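Local coordinates for protein putative O-GlcNAcase nagJ (Clostridium perfringens, PDB 6PV5) that probably hydrolyses terminal N-acetylhexosamine residues from glycans, as a family 84 glycoside hydrolase whose catalytic region is part of this fragment, at residues V317-N322 and A361-K366; S298-W303 and P334-P339; I368-T373 and N393-K398. One frame throughout, in Å; residues are numbered along the deposited sequence.

Contact 1. Residues V317-N322 and A361-K366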
loop_
_atom_site.group_PDB
_atom_site.type_symbol
_atom_site.label_atom_id
_atom_site.label_comp_id
_atom_site.label_asym_id
_atom_site.label_seq_id
_atom_site.Cartn_x
_atom_site.Cartn_y
_atom_site.Cartn_z
ATOM N N VAL A 317 2.211 30.911 3.433
ATOM C CA VAL A 317 3.217 30.244 4.255
ATOM C C VAL A 317 3.908 29.180 3.413
ATOM O O VAL A 317 5.133 29.108 3.417
ATOM C CB VAL A 317 2.637 29.661 5.561
ATOM C CG1 VAL A 317 3.500 28.542 6.136
ATOM C CG2 VAL A 317 2.378 30.740 6.600
ATOM N N LEU A 318 3.116 28.412 2.645
ATOM C CA LEU A 318 3.646 27.350 1.799
ATOM C C LEU A 318 4.521 27.901 0.667
ATOM O O LEU A 318 5.533 27.289 0.322
ATOM C CB LEU A 318 2.500 26.510 1.207
ATOM C CG LEU A 318 1.716 25.595 2.161
ATOM C CD1 LEU A 318 0.593 24.884 1.408
ATOM C CD2 LEU A 318 2.619 24.544 2.805
ATOM N N ASN A 319 4.080 28.985 0.013
ATOM C CA ASN A 319 4.825 29.543 -1.123
ATOM C C ASN A 319 6.166 30.117 -0.648
ATOM O O ASN A 319 7.197 29.888 -1.270
ATOM C CB ASN A 319 4.066 30.663 -1.851
ATOM C CG ASN A 319 2.746 30.250 -2.476
ATOM O OD1 ASN A 319 2.552 29.110 -2.901
ATOM N ND2 ASN A 319 1.829 31.197 -2.563
ATOM N N ARG A 320 6.141 30.810 0.490
ATOM C CA ARG A 320 7.347 31.348 1.093
ATOM C C ARG A 320 8.313 30.221 1.450
ATOM O O ARG A 320 9.500 30.316 1.133
ATOM C CB ARG A 320 7.000 32.204 2.308
ATOM C CG ARG A 320 8.047 33.270 2.614
ATOM C CD ARG A 320 7.709 33.995 3.901
ATOM N NE ARG A 320 8.901 34.590 4.490
ATOM C CZ ARG A 320 8.899 35.286 5.616
ATOM N NH1 ARG A 320 7.768 35.489 6.266
ATOM N NH2 ARG A 320 10.025 35.781 6.099
ATOM N N PHE A 321 7.794 29.143 2.068
ATOM C CA PHE A 321 8.636 28.033 2.476
ATOM C C PHE A 321 9.260 27.399 1.242
ATOM O O PHE A 321 10.436 27.024 1.253
ATOM C CB PHE A 321 7.863 27.007 3.318
ATOM C CG PHE A 321 8.713 25.875 3.848
ATOM C CD1 PHE A 321 9.312 25.961 5.093
ATOM C CD2 PHE A 321 8.930 24.733 3.091
ATOM C CE1 PHE A 321 10.091 24.915 5.581
ATOM C CE2 PHE A 321 9.714 23.694 3.573
ATOM C CZ PHE A 321 10.296 23.787 4.820
ATOM N N ASN A 322 8.444 27.262 0.191
ATOM C CA ASN A 322 8.868 26.673 -1.066
ATOM C C ASN A 322 9.974 27.537 -1.688
ATOM O O ASN A 322 10.936 27.018 -2.261
ATOM C CB ASN A 322 7.661 26.580 -2.001
ATOM C CG ASN A 322 7.916 25.800 -3.264
ATOM O OD1 ASN A 322 8.418 24.677 -3.227
ATOM N ND2 ASN A 322 7.499 26.354 -4.386
ATOM N N ALA A 361 -6.280 27.366 -3.570
ATOM C CA ALA A 361 -5.815 26.867 -4.854
ATOM C C ALA A 361 -5.266 27.998 -5.736
ATOM O O ALA A 361 -4.279 27.812 -6.445
ATOM C CB ALA A 361 -6.922 26.117 -5.559
ATOM N N GLU A 362 -5.931 29.155 -5.717
ATOM C CA GLU A 362 -5.550 30.277 -6.563
ATOM C C GLU A 362 -4.197 30.823 -6.118
ATOM O O GLU A 362 -3.383 31.162 -6.960
ATOM C CB GLU A 362 -6.611 31.379 -6.505
ATOM N N THR A 363 -3.955 30.872 -4.798
ATOM C CA THR A 363 -2.713 31.407 -4.260
ATOM C C THR A 363 -1.527 30.453 -4.419
ATOM O O THR A 363 -0.404 30.917 -4.572
ATOM C CB THR A 363 -2.867 31.771 -2.782
ATOM O OG1 THR A 363 -4.053 32.547 -2.712
ATOM C CG2 THR A 363 -1.705 32.549 -2.209
ATOM N N LEU A 364 -1.750 29.134 -4.367
ATOM C CA LEU A 364 -0.667 28.187 -4.119
ATOM C C LEU A 364 0.146 27.938 -5.386
ATOM O O LEU A 364 -0.438 27.613 -6.407
ATOM C CB LEU A 364 -1.282 26.868 -3.632
ATOM C CG LEU A 364 -0.287 25.799 -3.178
ATOM C CD1 LEU A 364 0.383 26.225 -1.876
ATOM C CD2 LEU A 364 -0.973 24.438 -3.009
ATOM N N ASP A 365 1.492 28.001 -5.285
ATOM C CA ASP A 365 2.395 27.699 -6.389
ATOM C C ASP A 365 2.156 26.306 -6.970
ATOM O O ASP A 365 2.119 25.308 -6.244
ATOM C CB ASP A 365 3.858 27.653 -5.934
ATOM C CG ASP A 365 4.501 28.951 -5.470
ATOM O OD1 ASP A 365 3.886 30.033 -5.652
ATOM O OD2 ASP A 365 5.643 28.865 -4.936
ATOM N N LYS A 366 2.184 26.230 -8.300
ATOM C CA LYS A 366 1.803 25.050 -9.061
ATOM C C LYS A 366 2.757 23.868 -8.874
ATOM O O LYS A 366 2.380 22.723 -9.154
ATOM C CB LYS A 366 1.586 25.372 -10.542
ATOM C CG LYS A 366 0.348 26.214 -10.843
ATOM C CD LYS A 366 -0.185 26.032 -12.257
ATOM C CE LYS A 366 -0.842 27.261 -12.861
ATOM N NZ LYS A 366 -1.732 27.965 -11.900
#
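Asn319 OD1 accepts the N-H of Asp365 at 2.8 Å, in a nearly straight bond (168°). At the other end of the same amide, ND2 donates a hydrogen bond to Thr363 O at 3.0 Å, approaching from above the carbonyl plane. Both partners belong to the backbone that leaves helix 355-363. CG of Asn319 stands anti to its own carbonyl carbon (chi1 -62°), and this carries the amide out across the gap from helix 311-326. The carboxylate of Asp365 stacks on this amide, with the two planes 11° apart. Asp365 OD1 lies 3.2 Å from Asn319 OD1, but both are acceptors and do not bond. The other oxygen, OD2, accepts a hydrogen bond from Asn322 ND2 at 3.2 Å on its anti lone pair. That ND2 has a stronger partner in Asp367. On the side of the barrel strands, CD1 of Leu318 meets CD1 of Leu364 at 3.6 Å. Thr337 of the neighbouring barrel strand touches both leucines. Two bonds at opposite ends fix the rotation of the Asn319 amide. One side chain thus satisfies a carbonyl and an N-H just where helix 355-363 ends, and ties that end to helix 311-326.

Contact 2. Residues S298-W303 and P334-P339; sequences SFAILW and PLITVP
With its OG1 turned anti to the backbone N (chi1 -167°), Thr337 reaches across to the carbonyl of Ile301. Leu335 also has CG anti to N (chi1 179°), which sets its CD1 3.8 Å from Phe299 O. Thr337 OG1 donates to Ile301 O at 2.7 Å, nearly along the C=O axis. The hydroxyl also lies obliquely near the Trp303 ring, 3.6 Å from CD1. The two strands run parallel. Ile301 N bonds to Ile336 O at 2.9 Å, and Ile336 N returns a longer, bent bond to Phe299 O. Further along, Trp303 N donates a hydrogen bond to Val338 O at 2.9 Å, in the carbonyl plane. A water extends the pairing at the other end: it accepts from Phe299 N and lies 2.8 Å from Pro334 O, to which it can donate. Ala300, Ile336, Leu302 and Val338 share one face of the sheet. There Val338 CG1 presses on Leu302 CG at 3.5 Å, a tight fit for two carbons. Ile301 and Thr337 point to the other face, where Leu318 of helix 311-326 packs on both. This is the beta-alpha-beta unit 298-302, 311-326, 336-338. Asp305, the predicted proton donor, follows closely in sequence, and its side chain is about 8 Å from that of Val338. The Thr337 hydroxyl adds a side-chain bond to the backbone pairing and gives the buried Ile301 carbonyl a partner on the helix-facing side of the barrel.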
loop_
_atom_site.group_PDB
_atom_site.type_symbol
_atom_site.label_atom_id
_atom_site.label_comp_id
_atom_site.label_asym_id
_atom_site.label_seq_id
_atom_site.Cartn_x
_atom_site.Cartn_y
_atom_site.Cartn_z
ATOM N N SER A 298 12.907 15.492 1.874
ATOM C CA SER A 298 11.516 15.681 1.462
ATOM C C SER A 298 10.673 16.153 2.636
ATOM O O SER A 298 10.773 15.602 3.730
ATOM C CB SER A 298 10.911 14.438 0.886
ATOM O OG SER A 298 11.488 14.086 -0.369
ATOM N N PHE A 299 9.821 17.156 2.386
ATOM C CA PHE A 299 9.060 17.799 3.439
ATOM C C PHE A 299 7.593 17.919 3.024
ATOM O O PHE A 299 7.260 17.979 1.838
ATOM C CB PHE A 299 9.606 19.198 3.735
ATOM C CG PHE A 299 11.061 19.229 4.133
ATOM C CD1 PHE A 299 12.064 19.037 3.196
ATOM C CD2 PHE A 299 11.422 19.421 5.456
ATOM C CE1 PHE A 299 13.400 19.045 3.570
ATOM C CE2 PHE A 299 12.756 19.421 5.828
ATOM C CZ PHE A 299 13.740 19.231 4.888
ATOM N N ALA A 300 6.724 17.992 4.034
ATOM C CA ALA A 300 5.311 18.212 3.801
ATOM C C ALA A 300 4.824 19.108 4.915
ATOM O O ALA A 300 5.254 18.959 6.055
ATOM C CB ALA A 300 4.564 16.889 3.780
ATOM N N ILE A 301 3.979 20.072 4.555
ATOM C CA ILE A 301 3.300 20.865 5.560
ATOM C C ILE A 301 1.805 20.593 5.410
ATOM O O ILE A 301 1.243 20.793 4.332
ATOM C CB ILE A 301 3.629 22.366 5.413
ATOM C CG1 ILE A 301 5.137 22.631 5.353
ATOM C CG2 ILE A 301 2.955 23.161 6.518
ATOM C CD1 ILE A 301 5.501 24.095 5.228
ATOM N N LEU A 302 1.181 20.159 6.508
ATOM C CA LEU A 302 -0.192 19.663 6.493
ATOM C C LEU A 302 -1.105 20.694 7.151
ATOM O O LEU A 302 -0.748 21.228 8.195
ATOM C CB LEU A 302 -0.192 18.354 7.295
ATOM C CG LEU A 302 0.059 17.035 6.548
ATOM C CD1 LEU A 302 1.018 17.112 5.370
ATOM C CD2 LEU A 302 0.445 15.899 7.484
ATOM N N TRP A 303 -2.284 20.964 6.553
ATOM C CA TRP A 303 -3.313 21.734 7.248
ATOM C C TRP A 303 -4.566 20.901 7.532
ATOM O O TRP A 303 -5.616 21.451 7.842
ATOM C CB TRP A 303 -3.678 23.010 6.477
ATOM C CG TRP A 303 -2.488 23.811 6.038
ATOM C CD1 TRP A 303 -1.885 23.777 4.813
ATOM C CD2 TRP A 303 -1.728 24.732 6.840
ATOM N NE1 TRP A 303 -0.815 24.629 4.790
ATOM C CE2 TRP A 303 -0.699 25.238 6.014
ATOM C CE3 TRP A 303 -1.832 25.203 8.157
ATOM C CZ2 TRP A 303 0.221 26.184 6.470
ATOM C CZ3 TRP A 303 -0.912 26.126 8.614
ATOM C CH2 TRP A 303 0.096 26.604 7.775
ATOM N N PRO A 334 10.171 18.525 -4.201
ATOM C CA PRO A 334 9.003 19.416 -4.117
ATOM C C PRO A 334 8.260 19.297 -2.786
ATOM O O PRO A 334 8.207 18.216 -2.209
ATOM C CB PRO A 334 8.125 18.925 -5.277
ATOM C CG PRO A 334 9.135 18.412 -6.284
ATOM C CD PRO A 334 10.152 17.691 -5.411
ATOM N N LEU A 335 7.750 20.422 -2.278
ATOM C CA LEU A 335 6.982 20.453 -1.049
ATOM C C LEU A 335 5.652 19.737 -1.292
ATOM O O LEU A 335 5.155 19.716 -2.419
ATOM C CB LEU A 335 6.720 21.914 -0.691
ATOM C CG LEU A 335 5.903 22.170 0.578
ATOM C CD1 LEU A 335 6.644 21.686 1.815
ATOM C CD2 LEU A 335 5.578 23.647 0.730
ATOM N N ILE A 336 5.102 19.150 -0.221
ATOM C CA ILE A 336 3.841 18.426 -0.277
ATOM C C ILE A 336 2.916 19.059 0.746
ATOM O O ILE A 336 3.375 19.448 1.817
ATOM C CB ILE A 336 4.080 16.940 0.050
ATOM C CG1 ILE A 336 4.873 16.243 -1.057
ATOM C CG2 ILE A 336 2.763 16.233 0.366
ATOM C CD1 ILE A 336 5.327 14.838 -0.693
ATOM N N THR A 337 1.632 19.197 0.398
ATOM C CA THR A 337 0.696 19.750 1.367
ATOM C C THR A 337 -0.628 18.985 1.334
ATOM O O THR A 337 -0.878 18.194 0.424
ATOM C CB THR A 337 0.485 21.258 1.147
ATOM O OG1 THR A 337 -0.189 21.787 2.286
ATOM C CG2 THR A 337 -0.322 21.592 -0.086
ATOM N N VAL A 338 -1.473 19.253 2.334
ATOM C CA VAL A 338 -2.857 18.804 2.330
ATOM C C VAL A 338 -3.714 19.949 2.857
ATOM O O VAL A 338 -3.428 20.518 3.908
ATOM C CB VAL A 338 -3.091 17.485 3.117
ATOM C CG1 VAL A 338 -2.745 17.631 4.584
ATOM C CG2 VAL A 338 -4.539 17.014 3.005
ATOM N N PRO A 339 -4.801 20.307 2.141
ATOM C CA PRO A 339 -5.636 21.443 2.521
ATOM C C PRO A 339 -6.553 21.127 3.703
ATOM O O PRO A 339 -6.685 19.967 4.101
ATOM C CB PRO A 339 -6.483 21.744 1.274
ATOM C CG PRO A 339 -6.097 20.714 0.231
ATOM C CD PRO A 339 -5.233 19.670 0.897
HETATM O O HOH W 1 9.967 18.383 -0.066
#

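Contact 3. Residues I368-T373 and N393-K398; sequences IEVMWT and NVYNRK
Val370 lays its CG1 methyl over one face of the Tyr395 ring. The methyl is 4.3 Å from the ring centroid and 25° off the normal, a CH-pi contact. Its closest ring atom is Tyr395 CE2, at 3.9 Å from CG1. The second methyl, CG2, lies 4.1 Å from Tyr395 CD2 and also touches CD of Arg397. The valine and tyrosine side chains cross at about a right angle. Pro339 and residues of helix 355-363, among them Phe360 and Ala361, also pack on Tyr395.

Arg397 makes the direct polar link. Its NH1 donates to Ile368 O at 2.8 Å. The carbonyl oxygen lies in the guanidinium plane, and the proton falls on one of its lone pairs. NE of the same group bonds to Tyr395 O at 2.8 Å, almost straight at 170°. The side chain bends at chi3 (78°), which turns the guanidinium back toward the end of helix 385-395 while NH1 still meets the strand. NH1 also bonds to Asp365 O, and NH2 to Leu364 O. The flat group is thus held by four backbone carbonyls, and the partial negative charges of these oxygens probably stabilise its positive charge.

A water completes the join. It accepts from Val370 N at 2.8 Å and lies within bonding distance of two acceptors, Glu369 OE1 and Lys398 O. The other carboxylate oxygen of Glu369, OE2, forms a salt bridge with Lys187.

Asn396 leaves the helix with positive phi, and the chain then turns into the next strand. The contact packs strand 369-372 against the end of helix 385-395, just before strand 399-403. This is one beta-alpha-beta crossover of the closed eight-stranded parallel barrel, the TIM-barrel fold of family 84 catalytic domains.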
loop_
_atom_site.group_PDB
_atom_site.type_symbol
_atom_site.label_atom_id
_atom_site.label_comp_id
_atom_site.label_asym_id
_atom_site.label_seq_id
_atom_site.Cartn_x
_atom_site.Cartn_y
_atom_site.Cartn_z
ATOM N N ILE A 368 3.946 22.926 -6.024
ATOM C CA ILE A 368 3.681 22.325 -4.724
ATOM C C ILE A 368 2.642 21.222 -4.911
ATOM O O ILE A 368 1.618 21.454 -5.538
ATOM C CB ILE A 368 3.221 23.376 -3.700
ATOM C CG1 ILE A 368 4.316 24.417 -3.426
ATOM C CG2 ILE A 368 2.730 22.694 -2.424
ATOM C CD1 ILE A 368 3.840 25.643 -2.651
ATOM N N GLU A 369 2.920 20.035 -4.351
ATOM C CA GLU A 369 2.069 18.861 -4.475
ATOM C C GLU A 369 0.947 18.967 -3.448
ATOM O O GLU A 369 1.180 19.456 -2.347
ATOM C CB GLU A 369 2.907 17.592 -4.300
ATOM C CG GLU A 369 4.160 17.582 -5.171
ATOM C CD GLU A 369 3.905 17.291 -6.645
ATOM O OE1 GLU A 369 2.718 17.303 -7.066
ATOM O OE2 GLU A 369 4.884 17.032 -7.374
ATOM N N VAL A 370 -0.268 18.554 -3.853
ATOM C CA VAL A 370 -1.468 18.647 -3.030
ATOM C C VAL A 370 -2.157 17.282 -2.974
ATOM O O VAL A 370 -2.479 16.699 -4.012
ATOM C CB VAL A 370 -2.447 19.735 -3.511
ATOM C CG1 VAL A 370 -3.658 19.855 -2.595
ATOM C CG2 VAL A 370 -1.769 21.097 -3.586
ATOM N N MET A 371 -2.405 16.825 -1.735
ATOM C CA MET A 371 -3.037 15.543 -1.443
ATOM C C MET A 371 -4.523 15.766 -1.193
ATOM O O MET A 371 -4.930 16.770 -0.613
ATOM C CB MET A 371 -2.390 14.871 -0.219
ATOM C CG MET A 371 -0.948 14.436 -0.514
ATOM S SD MET A 371 -0.076 13.538 0.828
ATOM C CE MET A 371 -0.026 14.731 2.162
ATOM N N TRP A 372 -5.334 14.828 -1.674
ATOM C CA TRP A 372 -6.737 14.835 -1.310
ATOM C C TRP A 372 -7.199 13.387 -1.184
ATOM O O TRP A 372 -6.481 12.475 -1.608
ATOM C CB TRP A 372 -7.543 15.670 -2.328
ATOM C CG TRP A 372 -8.415 14.937 -3.305
ATOM C CD1 TRP A 372 -9.779 15.028 -3.392
ATOM C CD2 TRP A 372 -8.004 14.101 -4.406
ATOM N NE1 TRP A 372 -10.243 14.292 -4.454
ATOM C CE2 TRP A 372 -9.182 13.688 -5.076
ATOM C CE3 TRP A 372 -6.767 13.629 -4.872
ATOM C CZ2 TRP A 372 -9.157 12.843 -6.184
ATOM C CZ3 TRP A 372 -6.743 12.799 -5.970
ATOM C CH2 TRP A 372 -7.917 12.408 -6.619
ATOM N N THR A 373 -8.374 13.174 -0.574
ATOM C CA THR A 373 -8.746 11.803 -0.237
ATOM C C THR A 373 -9.747 11.205 -1.229
ATOM O O THR A 373 -10.094 10.023 -1.111
ATOM C CB THR A 373 -9.272 11.735 1.206
ATOM O OG1 THR A 373 -10.406 12.606 1.296
ATOM C CG2 THR A 373 -8.226 12.112 2.238
ATOM N N ASN A 393 -8.850 20.052 -12.015
ATOM C CA ASN A 393 -9.260 21.255 -12.730
ATOM C C ASN A 393 -9.278 22.463 -11.806
ATOM O O ASN A 393 -8.943 23.563 -12.228
ATOM C CB ASN A 393 -10.573 21.088 -13.489
ATOM C CG ASN A 393 -10.372 20.282 -14.756
ATOM O OD1 ASN A 393 -9.246 20.138 -15.246
ATOM N ND2 ASN A 393 -11.454 19.742 -15.292
ATOM N N VAL A 394 -9.649 22.258 -10.542
ATOM C CA VAL A 394 -9.710 23.387 -9.627
ATOM C C VAL A 394 -8.287 23.799 -9.245
ATOM O O VAL A 394 -8.019 24.984 -9.087
ATOM C CB VAL A 394 -10.569 23.059 -8.386
ATOM C CG1 VAL A 394 -10.515 24.163 -7.342
ATOM C CG2 VAL A 394 -12.012 22.746 -8.772
ATOM N N TYR A 395 -7.383 22.813 -9.092
ATOM C CA TYR A 395 -6.050 23.043 -8.547
ATOM C C TYR A 395 -5.033 23.294 -9.661
ATOM O O TYR A 395 -3.888 23.657 -9.380
ATOM C CB TYR A 395 -5.625 21.882 -7.631
ATOM C CG TYR A 395 -5.985 22.110 -6.185
ATOM C CD1 TYR A 395 -7.187 21.656 -5.659
ATOM C CD2 TYR A 395 -5.117 22.780 -5.338
ATOM C CE1 TYR A 395 -7.523 21.891 -4.335
ATOM C CE2 TYR A 395 -5.430 23.012 -4.012
ATOM C CZ TYR A 395 -6.645 22.579 -3.512
ATOM O OH TYR A 395 -6.960 22.829 -2.210
ATOM N N ASN A 396 -5.433 23.052 -10.916
ATOM C CA ASN A 396 -4.593 23.395 -12.055
ATOM C C ASN A 396 -3.302 22.581 -12.019
ATOM O O ASN A 396 -2.245 23.100 -12.378
ATOM C CB ASN A 396 -4.283 24.899 -12.086
ATOM C CG ASN A 396 -5.510 25.711 -12.425
ATOM O OD1 ASN A 396 -6.072 25.539 -13.507
ATOM N ND2 ASN A 396 -5.959 26.545 -11.492
ATOM N N ARG A 397 -3.400 21.321 -11.556
ATOM C CA ARG A 397 -2.251 20.441 -11.409
ATOM C C ARG A 397 -2.753 19.025 -11.146
ATOM O O ARG A 397 -3.880 18.828 -10.695
ATOM C CB ARG A 397 -1.345 20.905 -10.259
ATOM C CG ARG A 397 -1.960 20.694 -8.880
ATOM C CD ARG A 397 -1.315 21.454 -7.742
ATOM N NE ARG A 397 -1.733 22.843 -7.758
ATOM C CZ ARG A 397 -1.086 23.832 -7.143
ATOM N NH1 ARG A 397 0.023 23.582 -6.462
ATOM N NH2 ARG A 397 -1.549 25.068 -7.211
ATOM N N LYS A 398 -1.895 18.054 -11.455
ATOM C CA LYS A 398 -2.102 16.675 -11.059
ATOM C C LYS A 398 -2.102 16.550 -9.532
ATOM O O LYS A 398 -1.230 17.063 -8.841
ATOM C CB LYS A 398 -1.048 15.785 -11.703
ATOM C CG LYS A 398 -1.292 15.490 -13.170
ATOM C CD LYS A 398 -0.341 14.426 -13.660
ATOM C CE LYS A 398 -0.576 13.995 -15.086
ATOM N NZ LYS A 398 -0.070 12.619 -15.296
HETATM O O HOH W 2 -0.190 17.336 -6.348
#

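Overall arrangement
All three contacts lie in the eight-stranded parallel barrel, within the beta-N-acetylglucosaminidase region. Their centres are about 10 to 12 Å apart. Contact 2 pairs neighbouring strands 298-302 and 336-338. Contact 1 lies outside it, between helix 311-326 and the end of helix 355-363. Contact 3 joins the next strand, 369-372, to the end of helix 385-395. Along the chain, contacts 1 and 2 alternate in their segments, while contact 3 opens after both have closed. Leu318 links contact 1 to contact 2, Arg397 links contact 1 to contact 3, and backbone bonds join strands 336-338 and 369-372. Together they connect successive beta-alpha units of the catalytic barrel.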